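Local atomic coordinates of hydroquinone dioxygenase large subunit (Pseudomonas sp., PDB entry 4ZXA), a protein that probably catalyses, together with a small subunit, the Fe2+-dependent cleavage of the aromatic ring of hydroquinone by molecular oxygen. Residues Asp17-Pro22 against Ser31-Ala36; Arg72-Gly77 against Thr128-Leu133; Trp263-Ser268 against Met312-Glu317. All coordinates share one frame; numbering follows the deposited sequence.

Interaction 1: residues Asp17-Pro22 against Ser31-Ala36; sequences DVQASP and SFQLGA
Ala20 and Phe32 face each other as an antiparallel non-hydrogen-bonded pair, and the methyl group of Ala20 meets the ring obliquely, CB 3.3 Å from CE2 of Phe32. Val18 comes to the same ring at its edge: CG1 lies in the ring plane, 3.7 Å from CD2 of Phe32. The methyl of alanine and the isopropyl of valine suit this place, being small enough to fit beside a buried ring whose other neighbours include Ile132 of helix 122-136. The segments form the hairpin of strands 19-20 and 32-34, at one margin of a five-stranded antiparallel sheet in which 19-20 is the outermost strand of the chain. On the opposite side of the hairpin the Gln19 and Gln33 side chains cross obliquely, amide planes 45° apart, with OE1 of Gln19 3.7 Å from CG of Gln33. A chi1 of -171° sets Gln33 CG anti to the backbone N, beside that oxygen, and the bend at chi2 turns the amide away, where NE2 is hydrogen-bonded to Gly35 O. A water accepts from Gln19 N and donates to Gln33 O. Toward the turn, Ser21 OG accepts the N-H of Ser31 at 3.0 Å from that nitrogen and donates to Pro22 O. An alanine in place of Ser21 would probably leave the Ser31 amide and the Pro22 carbonyl without this shared partner. Ser21 N in turn donates to Ser31 O, 3.1 Å away.

Interaction 2: residues Arg72-Gly77 against Thr128-Leu133; sequences RDVAWG and TFKAIL. With H8N (4-hydroxybenzonitrile), chain J.
Val74, in the last turn of helix 63-75, packs against Phe129, Lys130 and Leu133 of helix 122-136, a helix-to-helix contact within the N-terminal part of the large subunit. The two branches of the valine divide the work. CG2, anti to the carbonyl carbon, slips past Phe129 and comes within 3.5 Å of its CB, at the edge of the ring. The same methyl touches Leu133, one helical turn further on, whose CD1 is 3.9 Å away; these two side chains reach toward each other tip to tip. CG1, anti to the backbone N (chi1 156°), turns instead to the aliphatic part of Lys130 and lies 4.0 Å from its CG. A lysine suits this border because its methylenes can cover the valine while the ammonium end stays at the surface. Valine, short and forked, serves three neighbours at once.

Asp73 stands beside the same ring, its OD2 4.0 Å from CE2 of Phe129 and the carboxylate plane turned 52° from the ring. This buried oxygen has its hydrogen-bond partner elsewhere, in Thr91 OG1.

On the far side of the helix end, Trp76 lies with one face over Arg72 CB, which sits 3.5 Å above the ring plane toward its rim. Its CZ2 comes obliquely within 3.8 Å of CAE of 4-hydroxybenzonitrile. Arg72 is itself held by the carbonyl oxygens of Pro143, Thr229 and Trp230. Gly77 takes a positive phi of 63° that glycine adopts easily, and two bonds run back into the last turn: a Schellman motif, closing helix 63-75 just where the following residue, Trp76, joins the wall of the ligand pocket.

Interaction 3: residues Trp263-Ser268 against Met312-Glu317; sequences WFIQMS and MLMVWE
Trp316 and Trp263 lie side by side, pointing the same way, on antiparallel strands 310-318 and 262-266 of a five-stranded sheet in this cupin dioxygenase. From Trp316 CB, which lies 4.1 Å from Trp263 CB, the side chain runs outward with CG anti to the backbone N (chi1 175°). Next, CE3 comes 3.5 Å from Trp263 CB, which meets the Trp316 ring at its edge. CZ3 then stands over one face of the Trp263 ring, toward the rim, the two ring planes being 54° apart. NE1, at the other side of the indole, is hydrogen-bonded to Ser241 OG, so a large apolar surface is buried without stranding its one polar atom. Val55 and Gly56 of the small subunit pack on Trp263 and Trp316.

The other face of the sheet carries Phe264, whose CE1 edge lies 4.1 Å from Val315 CG1; its ring also touches 4-hydroxybenzonitrile. Ile265 and Met314 form a hydrogen-bonded pair, N-H to O both ways. Past Gln266, whose NE2 donates to Ser268 O, the strand ends in a classic beta bulge, Met267 and Ser268 opposite Met312: Met312 O accepts Met267 N at 2.8 Å and Ser268 N at 3.1 Å, while Met312 N donates to Ser268 OG.

Along the chain the three contacts follow in series, each closing before the next opens. Interactions 1 and 2 are neighbours, with centres about 14 Å apart, and helix 122-136 joins them: Val18, Phe32 and Leu34 of the hairpin rest on one side of it, while helix 63-75 packs on another. Interaction 3 belongs to a separate antiparallel sheet, its centre about 24 Å from that of interaction 2 and about 38 Å from that of interaction 1, on the opposite side of the chain's centre from the latter. Interactions 2 and 3 do not touch, yet Trp76, just after helix 63-75, and Phe264, on strand 262-266, whose first residue Glu262 binds the cadmium ion, both line one 4-hydroxybenzonitrile pocket.

Interaction 1: residues Asp17-Pro22 against Ser31-Ala36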
loop_
_atom_site.group_PDB
_atom_site.type_symbol
_atom_site.label_atom_id
_atom_site.label_comp_id
_atom_site.label_asym_id
_atom_site.label_seq_id
_atom_site.Cartn_x
_atom_site.Cartn_y
_atom_site.Cartn_z
ATOM N N ASP E 17 21.367 17.415 17.622
ATOM C CA ASP E 17 22.381 16.783 16.779
ATOM C C ASP E 17 21.898 15.486 16.140
ATOM O O ASP E 17 21.653 14.496 16.827
ATOM C CB ASP E 17 23.630 16.491 17.604
ATOM C CG ASP E 17 24.769 17.433 17.282
ATOM O OD1 ASP E 17 24.553 18.378 16.480
ATOM O OD2 ASP E 17 25.876 17.231 17.835
ATOM N N VAL E 18 21.784 15.492 14.819
ATOM C CA VAL E 18 21.361 14.313 14.070
ATOM C C VAL E 18 22.494 13.293 13.846
ATOM O O VAL E 18 23.580 13.655 13.395
ATOM C CB VAL E 18 20.747 14.726 12.698
ATOM C CG1 VAL E 18 20.492 13.496 11.839
ATOM C CG2 VAL E 18 19.455 15.517 12.902
ATOM N N GLN E 19 22.222 12.028 14.166
ATOM C CA GLN E 19 23.133 10.913 13.898
ATOM C C GLN E 19 22.924 10.354 12.500
ATOM O O GLN E 19 21.956 9.629 12.253
ATOM C CB GLN E 19 22.871 9.792 14.882
ATOM C CG GLN E 19 23.744 9.801 16.104
ATOM C CD GLN E 19 23.192 8.908 17.191
ATOM O OE1 GLN E 19 23.755 7.849 17.496
ATOM N NE2 GLN E 19 22.070 9.325 17.780
ATOM N N ALA E 20 23.829 10.686 11.586
ATOM C CA ALA E 20 23.720 10.248 10.201
ATOM C C ALA E 20 25.027 9.633 9.723
ATOM O O ALA E 20 26.109 10.059 10.127
ATOM C CB ALA E 20 23.346 11.413 9.312
ATOM N N SER E 21 24.911 8.641 8.847
ATOM C CA SER E 21 26.055 7.953 8.276
ATOM C C SER E 21 26.510 8.621 6.979
ATOM O O SER E 21 25.825 9.490 6.453
ATOM C CB SER E 21 25.674 6.512 7.963
ATOM O OG SER E 21 24.957 6.449 6.744
ATOM N N PRO E 22 27.688 8.220 6.471
ATOM C CA PRO E 22 28.115 8.570 5.114
ATOM C C PRO E 22 27.124 8.008 4.106
ATOM O O PRO E 22 26.502 6.965 4.372
ATOM C CB PRO E 22 29.446 7.823 4.954
ATOM C CG PRO E 22 29.936 7.596 6.330
ATOM C CD PRO E 22 28.727 7.478 7.213
ATOM N N SER E 31 22.046 6.290 6.223
ATOM C CA SER E 31 21.186 5.711 7.244
ATOM C C SER E 31 21.160 6.663 8.433
ATOM O O SER E 31 22.040 7.496 8.572
ATOM C CB SER E 31 21.696 4.332 7.676
ATOM O OG SER E 31 23.026 4.423 8.162
ATOM N N PHE E 32 20.149 6.548 9.285
ATOM C CA PHE E 32 20.031 7.431 10.442
ATOM C C PHE E 32 19.788 6.642 11.725
ATOM O O PHE E 32 19.200 5.557 11.716
ATOM C CB PHE E 32 18.928 8.486 10.237
ATOM C CG PHE E 32 19.255 9.518 9.188
ATOM C CD1 PHE E 32 19.020 9.267 7.841
ATOM C CD2 PHE E 32 19.808 10.735 9.542
ATOM C CE1 PHE E 32 19.326 10.218 6.870
ATOM C CE2 PHE E 32 20.109 11.687 8.579
ATOM C CZ PHE E 32 19.868 11.431 7.244
ATOM N N GLN E 33 20.259 7.203 12.829
ATOM C CA GLN E 33 20.060 6.611 14.134
ATOM C C GLN E 33 19.250 7.573 14.982
ATOM O O GLN E 33 19.523 8.780 15.018
ATOM C CB GLN E 33 21.406 6.342 14.814
ATOM C CG GLN E 33 21.298 5.528 16.102
ATOM C CD GLN E 33 21.125 4.048 15.821
ATOM O OE1 GLN E 33 21.603 3.550 14.803
ATOM N NE2 GLN E 33 20.428 3.342 16.706
ATOM N N LEU E 34 18.247 7.039 15.661
ATOM C CA LEU E 34 17.442 7.835 16.570
ATOM C C LEU E 34 17.206 6.944 17.759
ATOM O O LEU E 34 16.474 5.964 17.662
ATOM C CB LEU E 34 16.122 8.231 15.908
ATOM C CG LEU E 34 15.165 9.121 16.699
ATOM C CD1 LEU E 34 15.888 10.363 17.201
ATOM C CD2 LEU E 34 13.970 9.512 15.839
ATOM N N GLY E 35 17.854 7.261 18.877
ATOM C CA GLY E 35 17.856 6.368 20.017
ATOM C C GLY E 35 18.165 4.987 19.492
ATOM O O GLY E 35 19.153 4.790 18.798
ATOM N N ALA E 36 17.301 4.029 19.781
ATOM C CA ALA E 36 17.593 2.649 19.432
ATOM C C ALA E 36 17.094 2.264 18.048
ATOM O O ALA E 36 17.242 1.106 17.647
ATOM C CB ALA E 36 17.028 1.695 20.491
HETATM O O HOH W 1 19.449 11.453 15.084
HETATM O O HOH W 2 21.704 6.499 19.676
#

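Interaction 2: residues Arg72-Gly77 against Thr128-Leu133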
loop_
_atom_site.group_PDB
_atom_site.type_symbol
_atom_site.label_atom_id
_atom_site.label_comp_id
_atom_site.label_asym_id
_atom_site.label_seq_id
_atom_site.Cartn_x
_atom_site.Cartn_y
_atom_site.Cartn_z
ATOM N N ARG E 72 4.127 14.452 6.162
ATOM C CA ARG E 72 2.991 14.981 6.906
ATOM C C ARG E 72 3.389 15.176 8.362
ATOM O O ARG E 72 3.119 16.227 8.941
ATOM C CB ARG E 72 1.724 14.103 6.781
ATOM C CG ARG E 72 1.136 13.993 5.346
ATOM C CD ARG E 72 1.107 15.347 4.671
ATOM N NE ARG E 72 0.541 15.353 3.325
ATOM C CZ ARG E 72 1.147 14.852 2.248
ATOM N NH1 ARG E 72 2.326 14.244 2.357
ATOM N NH2 ARG E 72 0.564 14.939 1.062
ATOM N N ASP E 73 4.055 14.175 8.941
ATOM C CA ASP E 73 4.415 14.243 10.358
ATOM C C ASP E 73 5.268 15.472 10.652
ATOM O O ASP E 73 5.128 16.100 11.702
ATOM C CB ASP E 73 5.146 12.981 10.826
ATOM C CG ASP E 73 4.683 12.507 12.198
ATOM O OD1 ASP E 73 3.830 13.176 12.837
ATOM O OD2 ASP E 73 5.175 11.449 12.643
ATOM N N VAL E 74 6.145 15.813 9.714
ATOM C CA VAL E 74 7.042 16.943 9.905
ATOM C C VAL E 74 6.303 18.254 9.725
ATOM O O VAL E 74 6.505 19.192 10.499
ATOM C CB VAL E 74 8.242 16.901 8.947
ATOM C CG1 VAL E 74 8.804 18.298 8.747
ATOM C CG2 VAL E 74 9.294 15.962 9.484
ATOM N N ALA E 75 5.445 18.306 8.710
ATOM C CA ALA E 75 4.730 19.526 8.380
ATOM C C ALA E 75 3.707 19.847 9.462
ATOM O O ALA E 75 3.401 21.015 9.703
ATOM C CB ALA E 75 4.052 19.407 7.018
ATOM N N TRP E 76 3.174 18.805 10.097
ATOM C CA TRP E 76 2.117 18.967 11.098
ATOM C C TRP E 76 2.677 19.113 12.508
ATOM O O TRP E 76 1.930 19.271 13.462
ATOM C CB TRP E 76 1.151 17.773 11.076
ATOM C CG TRP E 76 0.474 17.541 9.767
ATOM C CD1 TRP E 76 0.430 18.394 8.704
ATOM C CD2 TRP E 76 -0.235 16.359 9.369
ATOM N NE1 TRP E 76 -0.272 17.819 7.673
ATOM C CE2 TRP E 76 -0.685 16.570 8.051
ATOM C CE3 TRP E 76 -0.527 15.145 9.991
ATOM C CZ2 TRP E 76 -1.428 15.622 7.358
ATOM C CZ3 TRP E 76 -1.249 14.202 9.305
ATOM C CH2 TRP E 76 -1.692 14.441 7.998
ATOM N N GLY E 77 3.994 19.032 12.652
ATOM C CA GLY E 77 4.595 19.103 13.973
ATOM C C GLY E 77 4.148 17.939 14.828
ATOM O O GLY E 77 3.986 18.063 16.045
ATOM N N THR E 128 15.984 15.073 13.093
ATOM C CA THR E 128 16.250 13.813 12.418
ATOM C C THR E 128 15.306 13.614 11.238
ATOM O O THR E 128 15.747 13.283 10.135
ATOM C CB THR E 128 16.123 12.618 13.378
ATOM O OG1 THR E 128 16.922 12.858 14.541
ATOM C CG2 THR E 128 16.572 11.333 12.697
ATOM N N PHE E 129 14.009 13.822 11.459
ATOM C CA PHE E 129 13.032 13.644 10.377
ATOM C C PHE E 129 13.258 14.585 9.185
ATOM O O PHE E 129 13.198 14.160 8.032
ATOM C CB PHE E 129 11.590 13.759 10.893
ATOM C CG PHE E 129 11.056 12.497 11.511
ATOM C CD1 PHE E 129 11.920 11.504 11.972
ATOM C CD2 PHE E 129 9.688 12.290 11.613
ATOM C CE1 PHE E 129 11.424 10.336 12.539
ATOM C CE2 PHE E 129 9.176 11.130 12.176
ATOM C CZ PHE E 129 10.043 10.151 12.646
ATOM N N LYS E 130 13.511 15.862 9.454
ATOM C CA LYS E 130 13.765 16.808 8.364
ATOM C C LYS E 130 14.979 16.363 7.579
ATOM O O LYS E 130 15.020 16.480 6.360
ATOM C CB LYS E 130 13.982 18.217 8.905
ATOM C CG LYS E 130 12.719 18.851 9.488
ATOM C CD LYS E 130 12.860 20.355 9.631
ATOM C CE LYS E 130 11.551 20.980 10.075
ATOM N NZ LYS E 130 11.523 22.465 9.899
ATOM N N ALA E 131 15.968 15.832 8.296
ATOM C CA ALA E 131 17.205 15.389 7.678
ATOM C C ALA E 131 16.959 14.156 6.813
ATOM O O ALA E 131 17.587 13.989 5.752
ATOM C CB ALA E 131 18.275 15.108 8.746
ATOM N N ILE E 132 16.045 13.296 7.254
ATOM C CA ILE E 132 15.692 12.117 6.468
ATOM C C ILE E 132 14.985 12.514 5.161
ATOM O O ILE E 132 15.363 12.052 4.081
ATOM C CB ILE E 132 14.858 11.101 7.283
ATOM C CG1 ILE E 132 15.708 10.492 8.402
ATOM C CG2 ILE E 132 14.319 9.991 6.378
ATOM C CD1 ILE E 132 14.910 9.743 9.428
ATOM N N LEU E 133 13.979 13.381 5.250
ATOM C CA LEU E 133 13.296 13.861 4.049
ATOM C C LEU E 133 14.303 14.458 3.073
ATOM O O LEU E 133 14.297 14.140 1.885
ATOM C CB LEU E 133 12.217 14.899 4.384
ATOM C CG LEU E 133 10.965 14.445 5.129
ATOM C CD1 LEU E 133 10.191 15.666 5.652
ATOM C CD2 LEU E 133 10.091 13.580 4.224
HETATM N NAA H8N J . -7.097 13.422 10.986
HETATM C CAC H8N J . -6.883 14.003 10.025
HETATM C CAI H8N J . -6.647 14.765 8.764
HETATM C CAF H8N J . -7.718 14.954 7.899
HETATM C CAD H8N J . -7.537 15.656 6.710
HETATM C CAH H8N J . -6.273 16.150 6.429
HETATM O OAB H8N J . -6.081 16.831 5.257
HETATM C CAE H8N J . -5.200 15.962 7.293
HETATM C CAG H8N J . -5.391 15.264 8.475
#

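Interaction 3: residues Trp263-Ser268 against Met312-Glu317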
loop_
_atom_site.group_PDB
_atom_site.type_symbol
_atom_site.label_atom_id
_atom_site.label_comp_id
_atom_site.label_asym_id
_atom_site.label_seq_id
_atom_site.Cartn_x
_atom_site.Cartn_y
_atom_site.Cartn_z
ATOM N N TRP E 263 -13.822 17.900 13.572
ATOM C CA TRP E 263 -14.951 18.214 12.699
ATOM C C TRP E 263 -14.523 18.387 11.240
ATOM O O TRP E 263 -13.591 19.130 10.927
ATOM C CB TRP E 263 -15.700 19.451 13.190
ATOM C CG TRP E 263 -16.403 19.238 14.500
ATOM C CD1 TRP E 263 -15.857 19.335 15.751
ATOM C CD2 TRP E 263 -17.787 18.900 14.695
ATOM N NE1 TRP E 263 -16.815 19.079 16.713
ATOM C CE2 TRP E 263 -18.004 18.807 16.089
ATOM C CE3 TRP E 263 -18.866 18.683 13.834
ATOM C CZ2 TRP E 263 -19.251 18.498 16.629
ATOM C CZ3 TRP E 263 -20.092 18.371 14.370
ATOM C CH2 TRP E 263 -20.280 18.287 15.753
ATOM N N PHE E 264 -15.212 17.677 10.354
ATOM C CA PHE E 264 -14.979 17.770 8.921
ATOM C C PHE E 264 -16.224 18.369 8.234
ATOM O O PHE E 264 -17.335 17.875 8.430
ATOM C CB PHE E 264 -14.717 16.373 8.347
ATOM C CG PHE E 264 -13.426 15.733 8.799
ATOM C CD1 PHE E 264 -12.420 16.479 9.395
ATOM C CD2 PHE E 264 -13.205 14.375 8.596
ATOM C CE1 PHE E 264 -11.223 15.880 9.802
ATOM C CE2 PHE E 264 -12.007 13.769 8.995
ATOM C CZ PHE E 264 -11.016 14.529 9.602
ATOM N N ILE E 265 -16.052 19.440 7.456
ATOM C CA ILE E 265 -17.119 19.936 6.571
ATOM C C ILE E 265 -16.681 19.798 5.122
ATOM O O ILE E 265 -15.786 20.526 4.673
ATOM C CB ILE E 265 -17.383 21.420 6.745
ATOM C CG1 ILE E 265 -17.402 21.820 8.226
ATOM C CG2 ILE E 265 -18.673 21.806 6.021
ATOM C CD1 ILE E 265 -18.722 21.680 8.892
ATOM N N GLN E 266 -17.301 18.878 4.387
ATOM C CA GLN E 266 -16.884 18.616 3.011
ATOM C C GLN E 266 -17.414 19.707 2.064
ATOM O O GLN E 266 -18.625 19.890 1.929
ATOM C CB GLN E 266 -17.321 17.207 2.573
ATOM C CG GLN E 266 -16.766 16.747 1.232
ATOM C CD GLN E 266 -15.269 16.509 1.281
ATOM O OE1 GLN E 266 -14.747 16.059 2.296
ATOM N NE2 GLN E 266 -14.568 16.817 0.190
ATOM N N MET E 267 -16.515 20.439 1.412
ATOM C CA MET E 267 -16.951 21.607 0.645
ATOM C C MET E 267 -17.170 21.328 -0.838
ATOM O O MET E 267 -18.075 21.900 -1.452
ATOM C CB MET E 267 -16.012 22.803 0.854
ATOM C CG MET E 267 -16.154 23.429 2.223
ATOM S SD MET E 267 -15.161 24.916 2.458
ATOM C CE MET E 267 -13.556 24.349 1.922
ATOM N N SER E 268 -16.348 20.451 -1.411
ATOM C CA SER E 268 -16.524 20.046 -2.803
ATOM C C SER E 268 -16.303 18.554 -2.977
ATOM O O SER E 268 -15.559 17.942 -2.219
ATOM C CB SER E 268 -15.563 20.800 -3.719
ATOM O OG SER E 268 -14.390 20.044 -3.944
ATOM N N MET E 312 -12.224 19.818 -1.907
ATOM C CA MET E 312 -12.030 20.858 -0.920
ATOM C C MET E 312 -12.634 20.406 0.387
ATOM O O MET E 312 -13.843 20.169 0.470
ATOM C CB MET E 312 -12.674 22.152 -1.390
ATOM C CG MET E 312 -12.189 22.595 -2.758
ATOM S SD MET E 312 -12.824 24.236 -3.138
ATOM C CE MET E 312 -11.924 24.602 -4.654
ATOM N N LEU E 313 -11.789 20.250 1.402
ATOM C CA LEU E 313 -12.252 19.812 2.715
ATOM C C LEU E 313 -11.942 20.868 3.761
ATOM O O LEU E 313 -10.830 21.388 3.835
ATOM C CB LEU E 313 -11.612 18.480 3.128
ATOM C CG LEU E 313 -11.827 18.055 4.594
ATOM C CD1 LEU E 313 -13.294 17.755 4.877
ATOM C CD2 LEU E 313 -11.000 16.846 4.938
ATOM N N MET E 314 -12.932 21.188 4.576
ATOM C CA MET E 314 -12.684 22.087 5.683
ATOM C C MET E 314 -12.476 21.289 6.966
ATOM O O MET E 314 -13.386 20.579 7.409
ATOM C CB MET E 314 -13.843 23.060 5.853
ATOM C CG MET E 314 -13.748 23.869 7.138
ATOM S SD MET E 314 -12.437 25.094 7.053
ATOM C CE MET E 314 -13.135 26.297 5.925
ATOM N N VAL E 315 -11.278 21.396 7.549
ATOM C CA VAL E 315 -11.000 20.811 8.863
ATOM C C VAL E 315 -11.114 21.906 9.925
ATOM O O VAL E 315 -10.410 22.922 9.882
ATOM C CB VAL E 315 -9.596 20.148 8.940
ATOM C CG1 VAL E 315 -9.388 19.496 10.314
ATOM C CG2 VAL E 315 -9.408 19.129 7.818
ATOM N N TRP E 316 -12.029 21.717 10.863
ATOM C CA TRP E 316 -12.274 22.739 11.861
ATOM C C TRP E 316 -11.589 22.348 13.183
ATOM O O TRP E 316 -11.990 21.403 13.858
ATOM C CB TRP E 316 -13.770 22.936 12.044
ATOM C CG TRP E 316 -14.163 23.881 13.133
ATOM C CD1 TRP E 316 -13.562 25.068 13.474
ATOM C CD2 TRP E 316 -15.264 23.715 14.034
ATOM N NE1 TRP E 316 -14.234 25.652 14.532
ATOM C CE2 TRP E 316 -15.279 24.837 14.893
ATOM C CE3 TRP E 316 -16.233 22.721 14.206
ATOM C CZ2 TRP E 316 -16.226 24.989 15.900
ATOM C CZ3 TRP E 316 -17.176 22.875 15.213
ATOM C CH2 TRP E 316 -17.162 24.002 16.047
ATOM N N GLU E 317 -10.547 23.081 13.541
ATOM C CA GLU E 317 -9.736 22.710 14.684
ATOM C C GLU E 317 -10.015 23.586 15.891
ATOM O O GLU E 317 -10.530 24.705 15.766
ATOM C CB GLU E 317 -8.253 22.774 14.322
ATOM C CG GLU E 317 -7.800 21.646 13.399
ATOM C CD GLU E 317 -6.313 21.713 13.096
ATOM O OE1 GLU E 317 -5.614 22.526 13.743
ATOM O OE2 GLU E 317 -5.846 20.969 12.203
#